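Local coordinates for protein CRISPR pre-crRNA endoribonuclease Cas5d (Mannheimia succiniciproducens, PDB 3KG4) that cleaves CRISPR precursor RNA as a metal-independent endoribonuclease, yielding the crRNAs that guide adaptive immunity against viruses and plasmids, at residues A[5-16]-A[111-122]; A[53-61]-A[210-218]. One frame throughout, in Å; residues are numbered along the deposited sequence.

Interaction 1: residues A[5-16]-A[111-122]; sequences NRIRLHIWGDYA and LKDVAYVIEAHA
From Ile7–Ala120 to Gly13–Val114, strands 7-13 and 114-122 run antiparallel, their axes 4.6 Å apart at closest approach, and every hydrogen-bonded pair is closed by two N-H...O bonds. At one end the Asn5 amide takes the place of a backbone pair: OD1 accepts Ala122 N (2.8 Å) while ND2 donates to Ala122 O (2.8 Å). On the face of Arg8, His10 and Val117, the Arg8 and Glu119 side chains rise side by side. Arg8 approaches side-on, giving both NE (2.9 Å) and NH2 (3.2 Å) to Glu119 OE1 from above the carboxylate plane. Tyr59 OH also bonds that oxygen, and water 1 joins Arg8 NH2 to Glu119 OE2. The Arg6 guanidinium lies over one face of that of Arg8. On the other face, chi1 of 64° swings Ile11 CG1 toward the second strand; CD1 then reaches Ile118 CG1 (3.9 Å) and the Tyr116 ring. Helices 35-45 and 135-146 pack against this side through Leu9, Ile7 and Ile11. Both strands turn a corner, at Asp14 and Asp113, where Asp113 N donates to Asp14 O (2.6 Å). They form the inner pair of the antiparallel order 164-167, 7-13, 114-124, 51-60, consistent with the ferredoxin-like fold of the RAMP superfamily.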
loop_
_atom_site.group_PDB
_atom_site.type_symbol
_atom_site.label_atom_id
_atom_site.label_comp_id
_atom_site.label_asym_id
_atom_site.label_seq_id
_atom_site.Cartn_x
_atom_site.Cartn_y
_atom_site.Cartn_z
ATOM N N ASN A 5 -1.352 -9.098 -15.817
ATOM C CA ASN A 5 -1.634 -9.211 -14.386
ATOM C C ASN A 5 -0.712 -8.291 -13.558
ATOM O O ASN A 5 0.211 -8.748 -12.903
ATOM C CB ASN A 5 -1.478 -10.665 -13.943
ATOM C CG ASN A 5 -1.880 -10.892 -12.484
ATOM O OD1 ASN A 5 -2.523 -10.034 -11.842
ATOM N ND2 ASN A 5 -1.477 -12.027 -11.951
ATOM N N ARG A 6 -0.957 -6.996 -13.628
ATOM C CA ARG A 6 -0.203 -6.031 -12.864
ATOM C C ARG A 6 -0.978 -4.735 -12.802
ATOM O O ARG A 6 -1.454 -4.240 -13.826
ATOM C CB ARG A 6 1.150 -5.757 -13.515
ATOM C CG ARG A 6 2.046 -4.833 -12.677
ATOM C CD ARG A 6 3.398 -4.583 -13.319
ATOM N NE ARG A 6 3.352 -3.493 -14.301
ATOM C CZ ARG A 6 4.399 -3.081 -15.017
ATOM N NH1 ARG A 6 5.587 -3.658 -14.889
ATOM N NH2 ARG A 6 4.261 -2.093 -15.876
ATOM N N ILE A 7 -1.092 -4.164 -11.607
ATOM C CA ILE A 7 -1.636 -2.826 -11.468
ATOM C C ILE A 7 -0.647 -1.904 -10.774
ATOM O O ILE A 7 0.196 -2.360 -9.997
ATOM C CB ILE A 7 -2.983 -2.830 -10.695
ATOM C CG1 ILE A 7 -2.806 -3.202 -9.240
ATOM C CG2 ILE A 7 -3.975 -3.795 -11.353
ATOM C CD1 ILE A 7 -2.219 -2.088 -8.338
ATOM N N ARG A 8 -0.776 -0.621 -11.080
ATOM C CA ARG A 8 -0.114 0.460 -10.381
ATOM C C ARG A 8 -1.154 1.498 -9.972
ATOM O O ARG A 8 -1.956 1.995 -10.809
ATOM C CB ARG A 8 0.940 1.125 -11.265
ATOM C CG ARG A 8 2.141 0.258 -11.529
ATOM C CD ARG A 8 3.015 0.878 -12.576
ATOM N NE ARG A 8 4.309 0.226 -12.637
ATOM C CZ ARG A 8 5.249 0.524 -13.528
ATOM N NH1 ARG A 8 5.034 1.458 -14.461
ATOM N NH2 ARG A 8 6.409 -0.111 -13.480
ATOM N N LEU A 9 -1.139 1.818 -8.686
ATOM C CA LEU A 9 -2.065 2.775 -8.088
ATOM C C LEU A 9 -1.255 3.859 -7.383
ATOM O O LEU A 9 -0.428 3.589 -6.497
ATOM C CB LEU A 9 -3.042 2.074 -7.110
ATOM C CG LEU A 9 -4.197 2.934 -6.557
ATOM C CD1 LEU A 9 -5.293 3.189 -7.635
ATOM C CD2 LEU A 9 -4.796 2.301 -5.284
ATOM N N HIS A 10 -1.484 5.090 -7.799
ATOM C CA HIS A 10 -0.948 6.271 -7.158
ATOM C C HIS A 10 -1.853 6.626 -5.986
ATOM O O HIS A 10 -3.092 6.703 -6.135
ATOM C CB HIS A 10 -0.898 7.416 -8.183
ATOM C CG HIS A 10 -0.267 8.680 -7.670
ATOM N ND1 HIS A 10 -0.585 9.920 -8.168
ATOM C CD2 HIS A 10 0.630 8.894 -6.674
ATOM C CE1 HIS A 10 0.124 10.845 -7.539
ATOM N NE2 HIS A 10 0.883 10.245 -6.635
ATOM N N ILE A 11 -1.279 6.741 -4.792
ATOM C CA ILE A 11 -2.046 7.131 -3.597
ATOM C C ILE A 11 -1.360 8.272 -2.880
ATOM O O ILE A 11 -0.138 8.369 -2.888
ATOM C CB ILE A 11 -2.292 5.916 -2.634
ATOM C CG1 ILE A 11 -0.960 5.370 -2.068
ATOM C CG2 ILE A 11 -3.096 4.847 -3.360
ATOM C CD1 ILE A 11 -1.113 4.217 -1.015
ATOM N N TRP A 12 -2.150 9.160 -2.277
ATOM C CA TRP A 12 -1.594 10.230 -1.497
ATOM C C TRP A 12 -2.560 10.701 -0.409
ATOM O O TRP A 12 -3.750 10.353 -0.405
ATOM C CB TRP A 12 -1.207 11.388 -2.403
ATOM C CG TRP A 12 -2.376 11.972 -3.113
ATOM C CD1 TRP A 12 -3.098 13.056 -2.717
ATOM C CD2 TRP A 12 -2.986 11.511 -4.343
ATOM N NE1 TRP A 12 -4.128 13.306 -3.622
ATOM C CE2 TRP A 12 -4.076 12.380 -4.625
ATOM C CE3 TRP A 12 -2.733 10.453 -5.217
ATOM C CZ2 TRP A 12 -4.899 12.230 -5.758
ATOM C CZ3 TRP A 12 -3.553 10.309 -6.362
ATOM C CH2 TRP A 12 -4.620 11.201 -6.614
ATOM N N GLY A 13 -2.038 11.505 0.497
ATOM C CA GLY A 13 -2.822 11.994 1.638
ATOM C C GLY A 13 -2.027 12.987 2.437
ATOM O O GLY A 13 -0.811 12.951 2.438
ATOM N N ASP A 14 -2.714 13.891 3.128
ATOM C CA ASP A 14 -2.027 14.877 3.950
ATOM C C ASP A 14 -1.438 14.220 5.191
ATOM O O ASP A 14 -0.455 14.702 5.712
ATOM C CB ASP A 14 -2.986 15.992 4.386
ATOM C CG ASP A 14 -3.393 16.929 3.227
ATOM O OD1 ASP A 14 -2.817 16.831 2.120
ATOM O OD2 ASP A 14 -4.310 17.753 3.455
ATOM N N TYR A 15 -2.088 13.167 5.672
ATOM C CA TYR A 15 -1.662 12.367 6.838
ATOM C C TYR A 15 -1.792 10.853 6.643
ATOM O O TYR A 15 -2.645 10.363 5.863
ATOM C CB TYR A 15 -2.485 12.753 8.063
ATOM C CG TYR A 15 -2.363 14.188 8.449
ATOM C CD1 TYR A 15 -1.218 14.659 9.100
ATOM C CD2 TYR A 15 -3.376 15.105 8.136
ATOM C CE1 TYR A 15 -1.102 15.986 9.461
ATOM C CE2 TYR A 15 -3.265 16.435 8.491
ATOM C CZ TYR A 15 -2.135 16.866 9.158
ATOM O OH TYR A 15 -2.025 18.181 9.514
ATOM N N ALA A 16 -0.950 10.096 7.353
ATOM C CA ALA A 16 -1.024 8.631 7.354
ATOM C C ALA A 16 -0.537 8.098 8.687
ATOM O O ALA A 16 0.333 8.672 9.305
ATOM C CB ALA A 16 -0.169 8.010 6.224
ATOM N N LEU A 111 2.596 10.231 9.916
ATOM C CA LEU A 111 3.257 10.771 8.744
ATOM C C LEU A 111 2.479 11.935 8.241
ATOM O O LEU A 111 1.236 11.966 8.324
ATOM C CB LEU A 111 3.373 9.704 7.656
ATOM C CG LEU A 111 4.356 8.570 7.957
ATOM C CD1 LEU A 111 4.066 7.377 7.029
ATOM C CD2 LEU A 111 5.854 9.018 7.837
ATOM N N LYS A 112 3.196 12.891 7.681
ATOM C CA LYS A 112 2.587 14.027 7.039
ATOM C C LYS A 112 2.963 14.073 5.554
ATOM O O LYS A 112 4.123 13.870 5.203
ATOM C CB LYS A 112 3.049 15.301 7.753
ATOM C CG LYS A 112 2.496 16.562 7.216
ATOM C CD LYS A 112 3.026 17.761 8.010
ATOM C CE LYS A 112 2.235 19.010 7.666
ATOM N NZ LYS A 112 0.919 18.972 8.374
ATOM N N ASP A 113 1.969 14.367 4.713
ATOM C CA ASP A 113 2.150 14.654 3.278
ATOM C C ASP A 113 2.826 13.504 2.534
ATOM O O ASP A 113 3.978 13.595 2.104
ATOM C CB ASP A 113 2.919 15.951 3.056
ATOM C CG ASP A 113 2.148 17.182 3.526
ATOM O OD1 ASP A 113 0.895 17.260 3.345
ATOM O OD2 ASP A 113 2.827 18.092 4.052
ATOM N N VAL A 114 2.100 12.411 2.408
ATOM C CA VAL A 114 2.649 11.208 1.849
ATOM C C VAL A 114 2.099 11.010 0.440
ATOM O O VAL A 114 0.990 11.464 0.130
ATOM C CB VAL A 114 2.251 9.939 2.667
ATOM C CG1 VAL A 114 2.764 10.010 4.080
ATOM C CG2 VAL A 114 0.735 9.729 2.680
ATOM N N ALA A 115 2.856 10.269 -0.351
ATOM C CA ALA A 115 2.397 9.741 -1.624
ATOM C C ALA A 115 3.214 8.540 -2.017
ATOM O O ALA A 115 4.456 8.529 -1.896
ATOM C CB ALA A 115 2.484 10.819 -2.697
ATOM N N TYR A 116 2.520 7.539 -2.534
ATOM C CA TYR A 116 3.152 6.314 -2.955
ATOM C C TYR A 116 2.630 5.853 -4.309
ATOM O O TYR A 116 1.546 6.256 -4.723
ATOM C CB TYR A 116 2.913 5.186 -1.956
ATOM C CG TYR A 116 3.147 5.582 -0.499
ATOM C CD1 TYR A 116 4.428 5.558 0.058
ATOM C CD2 TYR A 116 2.098 5.985 0.312
ATOM C CE1 TYR A 116 4.632 5.940 1.346
ATOM C CE2 TYR A 116 2.324 6.370 1.641
ATOM C CZ TYR A 116 3.585 6.318 2.146
ATOM O OH TYR A 116 3.840 6.713 3.448
ATOM N N VAL A 117 3.377 4.955 -4.928
ATOM C CA VAL A 117 2.814 4.049 -5.929
ATOM C C VAL A 117 2.879 2.650 -5.379
ATOM O O VAL A 117 3.934 2.195 -4.862
ATOM C CB VAL A 117 3.557 4.100 -7.300
ATOM C CG1 VAL A 117 2.882 3.165 -8.303
ATOM C CG2 VAL A 117 3.518 5.511 -7.804
ATOM N N ILE A 118 1.748 1.961 -5.493
ATOM C CA ILE A 118 1.621 0.553 -5.143
ATOM C C ILE A 118 1.575 -0.258 -6.413
ATOM O O ILE A 118 0.706 -0.019 -7.288
ATOM C CB ILE A 118 0.312 0.304 -4.400
ATOM C CG1 ILE A 118 0.223 1.203 -3.165
ATOM C CG2 ILE A 118 0.152 -1.187 -4.097
ATOM C CD1 ILE A 118 1.471 1.165 -2.270
ATOM N N GLU A 119 2.514 -1.190 -6.531
ATOM C CA GLU A 119 2.571 -2.076 -7.665
ATOM C C GLU A 119 2.242 -3.469 -7.166
ATOM O O GLU A 119 2.868 -3.929 -6.224
ATOM C CB GLU A 119 3.963 -2.037 -8.286
ATOM C CG GLU A 119 4.066 -2.771 -9.573
ATOM C CD GLU A 119 5.427 -2.465 -10.272
ATOM O OE1 GLU A 119 5.704 -1.298 -10.594
ATOM O OE2 GLU A 119 6.191 -3.421 -10.495
ATOM N N ALA A 120 1.280 -4.126 -7.806
ATOM C CA ALA A 120 0.677 -5.351 -7.312
ATOM C C ALA A 120 0.176 -6.225 -8.452
ATOM O O ALA A 120 -0.035 -5.734 -9.589
ATOM C CB ALA A 120 -0.550 -5.005 -6.344
ATOM N N HIS A 121 -0.054 -7.490 -8.140
ATOM C CA HIS A 121 -0.758 -8.376 -9.048
ATOM C C HIS A 121 -1.782 -9.210 -8.266
ATOM O O HIS A 121 -1.791 -9.222 -7.010
ATOM C CB HIS A 121 0.249 -9.270 -9.801
ATOM C CG HIS A 121 0.969 -10.245 -8.933
ATOM N ND1 HIS A 121 2.109 -9.931 -8.220
ATOM C CD2 HIS A 121 0.709 -11.539 -8.668
ATOM C CE1 HIS A 121 2.506 -10.997 -7.546
ATOM N NE2 HIS A 121 1.658 -11.979 -7.789
ATOM N N ALA A 122 -2.651 -9.899 -8.999
ATOM C CA ALA A 122 -3.668 -10.773 -8.399
ATOM C C ALA A 122 -3.247 -12.246 -8.472
ATOM O O ALA A 122 -2.601 -12.659 -9.427
ATOM C CB ALA A 122 -5.043 -10.554 -9.114
HETATM O O HOH W 1 7.842 -2.549 -12.276
#

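Interaction 2: residues A[53-61]-A[210-218]; sequences WVIDKIYVL and LKNGVIDVP
Val214 and Ile215 meet Tyr59 and Ile58 where the short second strand of a beta hairpin, turned by a type I' turn from Lys211 to Val214, joins strand 53-60 as its antiparallel neighbour. The tightly packed part is the face bearing Ile58 and Ile215. Val60 CG2 touches Leu210 CD1 (3.7 Å) and lies near Ile215 CD1; Ile58 CD1 meets Val217 CG2 (4.0 Å). Val217 CG1 stands anti to the backbone N (chi1 178°), leaving CG2 turned to Ile58 and Ile55; Val32, Ile33 and Pro35 pack nearby. Ile58 and Ile215 exchange two backbone bonds, and Val60 N reaches Gly213 O. The opposite face is looser, with Asp216 exposed to solvent. The extended Lys57 chain runs alongside Asp216, touching its OD1 through CE (3.3 Å), yet NZ stays 4.6 Å from OD1, too far for a salt bridge. Tyr59 is the exception: Val214 CG1 sits over one face of its ring and Val214 CG2 touches Tyr59 CD1 (3.3 Å), while its OH bonds Glu119. Strand 53-60 carries a classic beta bulge at Asp56 and Lys57, set opposite Glu119. There Val217 N donates to Asp56 O (3.0 Å), and water 4 bridges that oxygen, at 2.9 Å, to Val217 O.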
loop_
_atom_site.group_PDB
_atom_site.type_symbol
_atom_site.label_atom_id
_atom_site.label_comp_id
_atom_site.label_asym_id
_atom_site.label_seq_id
_atom_site.Cartn_x
_atom_site.Cartn_y
_atom_site.Cartn_z
ATOM N N TRP A 53 -4.812 -9.859 -3.553
ATOM C CA TRP A 53 -3.855 -8.900 -4.077
ATOM C C TRP A 53 -2.494 -9.148 -3.454
ATOM O O TRP A 53 -2.368 -9.237 -2.211
ATOM C CB TRP A 53 -4.283 -7.491 -3.779
ATOM C CG TRP A 53 -5.449 -7.055 -4.516
ATOM C CD1 TRP A 53 -6.664 -6.736 -4.009
ATOM C CD2 TRP A 53 -5.529 -6.850 -5.930
ATOM N NE1 TRP A 53 -7.505 -6.321 -5.030
ATOM C CE2 TRP A 53 -6.835 -6.417 -6.218
ATOM C CE3 TRP A 53 -4.619 -7.001 -6.983
ATOM C CZ2 TRP A 53 -7.261 -6.141 -7.519
ATOM C CZ3 TRP A 53 -5.042 -6.753 -8.273
ATOM C CH2 TRP A 53 -6.338 -6.300 -8.531
ATOM N N VAL A 54 -1.474 -9.254 -4.290
ATOM C CA VAL A 54 -0.108 -9.448 -3.782
ATOM C C VAL A 54 0.722 -8.192 -4.080
ATOM O O VAL A 54 0.849 -7.817 -5.244
ATOM C CB VAL A 54 0.504 -10.714 -4.408
ATOM C CG1 VAL A 54 2.005 -10.881 -4.010
ATOM C CG2 VAL A 54 -0.327 -11.932 -4.010
ATOM N N ILE A 55 1.303 -7.559 -3.042
ATOM C CA ILE A 55 2.061 -6.328 -3.238
ATOM C C ILE A 55 3.463 -6.713 -3.718
ATOM O O ILE A 55 4.131 -7.570 -3.104
ATOM C CB ILE A 55 2.146 -5.477 -1.964
ATOM C CG1 ILE A 55 0.752 -5.219 -1.372
ATOM C CG2 ILE A 55 2.762 -4.099 -2.239
ATOM C CD1 ILE A 55 -0.236 -4.624 -2.349
ATOM N N ASP A 56 3.902 -6.072 -4.791
ATOM C CA ASP A 56 5.236 -6.328 -5.365
ATOM C C ASP A 56 6.221 -5.202 -5.067
ATOM O O ASP A 56 7.398 -5.450 -4.730
ATOM C CB ASP A 56 5.120 -6.548 -6.867
ATOM C CG ASP A 56 4.259 -7.728 -7.204
ATOM O OD1 ASP A 56 4.543 -8.822 -6.690
ATOM O OD2 ASP A 56 3.269 -7.550 -7.964
ATOM N N LYS A 57 5.800 -3.978 -5.259
ATOM C CA LYS A 57 6.691 -2.845 -5.022
ATOM C C LYS A 57 5.919 -1.711 -4.364
ATOM O O LYS A 57 4.756 -1.499 -4.654
ATOM C CB LYS A 57 7.315 -2.357 -6.343
ATOM C CG LYS A 57 8.236 -3.380 -7.053
ATOM C CD LYS A 57 8.758 -2.804 -8.350
ATOM C CE LYS A 57 9.843 -3.690 -9.039
ATOM N NZ LYS A 57 10.140 -2.973 -10.338
ATOM N N ILE A 58 6.584 -0.953 -3.515
ATOM C CA ILE A 58 6.046 0.289 -3.001
ATOM C C ILE A 58 7.039 1.386 -3.344
ATOM O O ILE A 58 8.165 1.374 -2.848
ATOM C CB ILE A 58 5.866 0.230 -1.429
ATOM C CG1 ILE A 58 4.845 -0.860 -1.050
ATOM C CG2 ILE A 58 5.510 1.588 -0.905
ATOM C CD1 ILE A 58 4.958 -1.345 0.428
ATOM N N TYR A 59 6.617 2.329 -4.175
ATOM C CA TYR A 59 7.396 3.513 -4.488
ATOM C C TYR A 59 7.066 4.619 -3.518
ATOM O O TYR A 59 5.903 5.001 -3.388
ATOM C CB TYR A 59 7.072 4.016 -5.883
ATOM C CG TYR A 59 7.353 3.059 -6.995
ATOM C CD1 TYR A 59 8.499 3.179 -7.784
ATOM C CD2 TYR A 59 6.478 2.014 -7.268
ATOM C CE1 TYR A 59 8.718 2.283 -8.857
ATOM C CE2 TYR A 59 6.704 1.123 -8.287
ATOM C CZ TYR A 59 7.802 1.272 -9.102
ATOM O OH TYR A 59 7.951 0.355 -10.131
ATOM N N VAL A 60 8.084 5.164 -2.868
ATOM C CA VAL A 60 7.923 6.213 -1.880
ATOM C C VAL A 60 8.335 7.526 -2.496
ATOM O O VAL A 60 9.516 7.716 -2.809
ATOM C CB VAL A 60 8.802 5.989 -0.636
ATOM C CG1 VAL A 60 8.592 7.114 0.346
ATOM C CG2 VAL A 60 8.475 4.679 -0.010
ATOM N N LEU A 61 7.374 8.444 -2.613
ATOM C CA LEU A 61 7.511 9.647 -3.455
ATOM C C LEU A 61 7.882 10.909 -2.697
ATOM O O LEU A 61 8.453 11.834 -3.273
ATOM C CB LEU A 61 6.199 9.896 -4.219
ATOM C CG LEU A 61 5.723 8.737 -5.082
ATOM C CD1 LEU A 61 4.432 9.109 -5.807
ATOM C CD2 LEU A 61 6.831 8.364 -6.064
ATOM N N LEU A 210 14.480 0.574 1.189
ATOM C CA LEU A 210 14.232 1.545 0.141
ATOM C C LEU A 210 15.484 1.575 -0.747
ATOM O O LEU A 210 16.568 1.901 -0.276
ATOM C CB LEU A 210 14.007 2.884 0.815
ATOM C CG LEU A 210 13.227 4.017 0.226
ATOM C CD1 LEU A 210 11.973 3.602 -0.618
ATOM C CD2 LEU A 210 12.850 4.890 1.403
ATOM N N LYS A 211 15.353 1.185 -1.993
ATOM C CA LYS A 211 16.494 1.228 -2.931
ATOM C C LYS A 211 16.057 2.051 -4.118
ATOM O O LYS A 211 15.116 1.698 -4.816
ATOM C CB LYS A 211 16.909 -0.154 -3.393
ATOM C CG LYS A 211 17.359 -1.070 -2.308
ATOM C CD LYS A 211 17.675 -2.489 -2.846
ATOM C CE LYS A 211 19.078 -2.575 -3.494
ATOM N NZ LYS A 211 19.484 -3.994 -3.922
ATOM N N ASN A 212 16.722 3.179 -4.306
ATOM C CA ASN A 212 16.327 4.141 -5.311
ATOM C C ASN A 212 14.824 4.415 -5.306
ATOM O O ASN A 212 14.160 4.368 -6.331
ATOM C CB ASN A 212 16.814 3.672 -6.669
ATOM C CG ASN A 212 18.327 3.637 -6.726
ATOM O OD1 ASN A 212 18.975 4.590 -6.313
ATOM N ND2 ASN A 212 18.881 2.531 -7.148
ATOM N N GLY A 213 14.338 4.751 -4.131
ATOM C CA GLY A 213 12.971 5.162 -3.917
ATOM C C GLY A 213 11.953 4.049 -3.920
ATOM O O GLY A 213 10.753 4.336 -3.838
ATOM N N VAL A 214 12.390 2.799 -4.041
ATOM C CA VAL A 214 11.486 1.664 -4.169
ATOM C C VAL A 214 11.770 0.561 -3.144
ATOM O O VAL A 214 12.934 0.201 -2.886
ATOM C CB VAL A 214 11.541 0.998 -5.590
ATOM C CG1 VAL A 214 10.491 -0.136 -5.735
ATOM C CG2 VAL A 214 11.363 2.009 -6.683
ATOM N N ILE A 215 10.689 0.027 -2.581
ATOM C CA ILE A 215 10.731 -1.098 -1.685
ATOM C C ILE A 215 10.194 -2.302 -2.405
ATOM O O ILE A 215 9.006 -2.337 -2.810
ATOM C CB ILE A 215 9.886 -0.873 -0.425
ATOM C CG1 ILE A 215 10.300 0.401 0.255
ATOM C CG2 ILE A 215 10.001 -2.108 0.550
ATOM C CD1 ILE A 215 9.314 0.929 1.321
ATOM N N ASP A 216 11.064 -3.304 -2.589
ATOM C CA ASP A 216 10.609 -4.557 -3.134
ATOM C C ASP A 216 10.071 -5.430 -1.998
ATOM O O ASP A 216 10.685 -5.570 -0.928
ATOM C CB ASP A 216 11.677 -5.227 -4.050
ATOM C CG ASP A 216 11.698 -4.588 -5.526
ATOM O OD1 ASP A 216 11.365 -5.255 -6.537
ATOM O OD2 ASP A 216 12.013 -3.384 -5.680
ATOM N N VAL A 217 8.859 -5.949 -2.195
ATOM C CA VAL A 217 8.182 -6.706 -1.170
ATOM C C VAL A 217 8.289 -8.187 -1.503
ATOM O O VAL A 217 7.821 -8.632 -2.578
ATOM C CB VAL A 217 6.678 -6.290 -1.074
ATOM C CG1 VAL A 217 5.965 -7.137 -0.010
ATOM C CG2 VAL A 217 6.579 -4.817 -0.766
ATOM N N PRO A 218 8.923 -8.968 -0.610
ATOM C CA PRO A 218 9.130 -10.357 -0.954
ATOM C C PRO A 218 7.821 -11.142 -0.825
ATOM O O PRO A 218 6.895 -10.672 -0.116
ATOM C CB PRO A 218 10.155 -10.815 0.080
ATOM C CG PRO A 218 9.824 -10.024 1.300
ATOM C CD PRO A 218 9.457 -8.649 0.740
HETATM O O HOH W 2 5.519 -9.711 -3.100
HETATM O O HOH W 3 3.895 -10.235 -0.990
HETATM O O HOH W 4 9.107 -7.782 -5.245
#

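Overall arrangement
Interactions 1 and 2 are neighbouring parts of one seven-stranded antiparallel sheet, their centres about 10 Å apart. Across it the strands run 7-13, 114-124, 51-60, 214-216, so the second strand of interaction 1 lies directly beside the first of interaction 2. Along the chain the segments alternate: 5-16, 53-61, 111-122, 210-218. The sheet is therefore assembled from distant parts of the sequence, with the C-terminal hairpin added beside strand 51-60. Backbone bonds between the adjacent strands 114-124 and 51-60, such as Val54 with His121, join the contacts, as does the side-chain bond of His121 to Asp56. Helix 35-45 packs against residues of both contacts, giving them a shared apolar face.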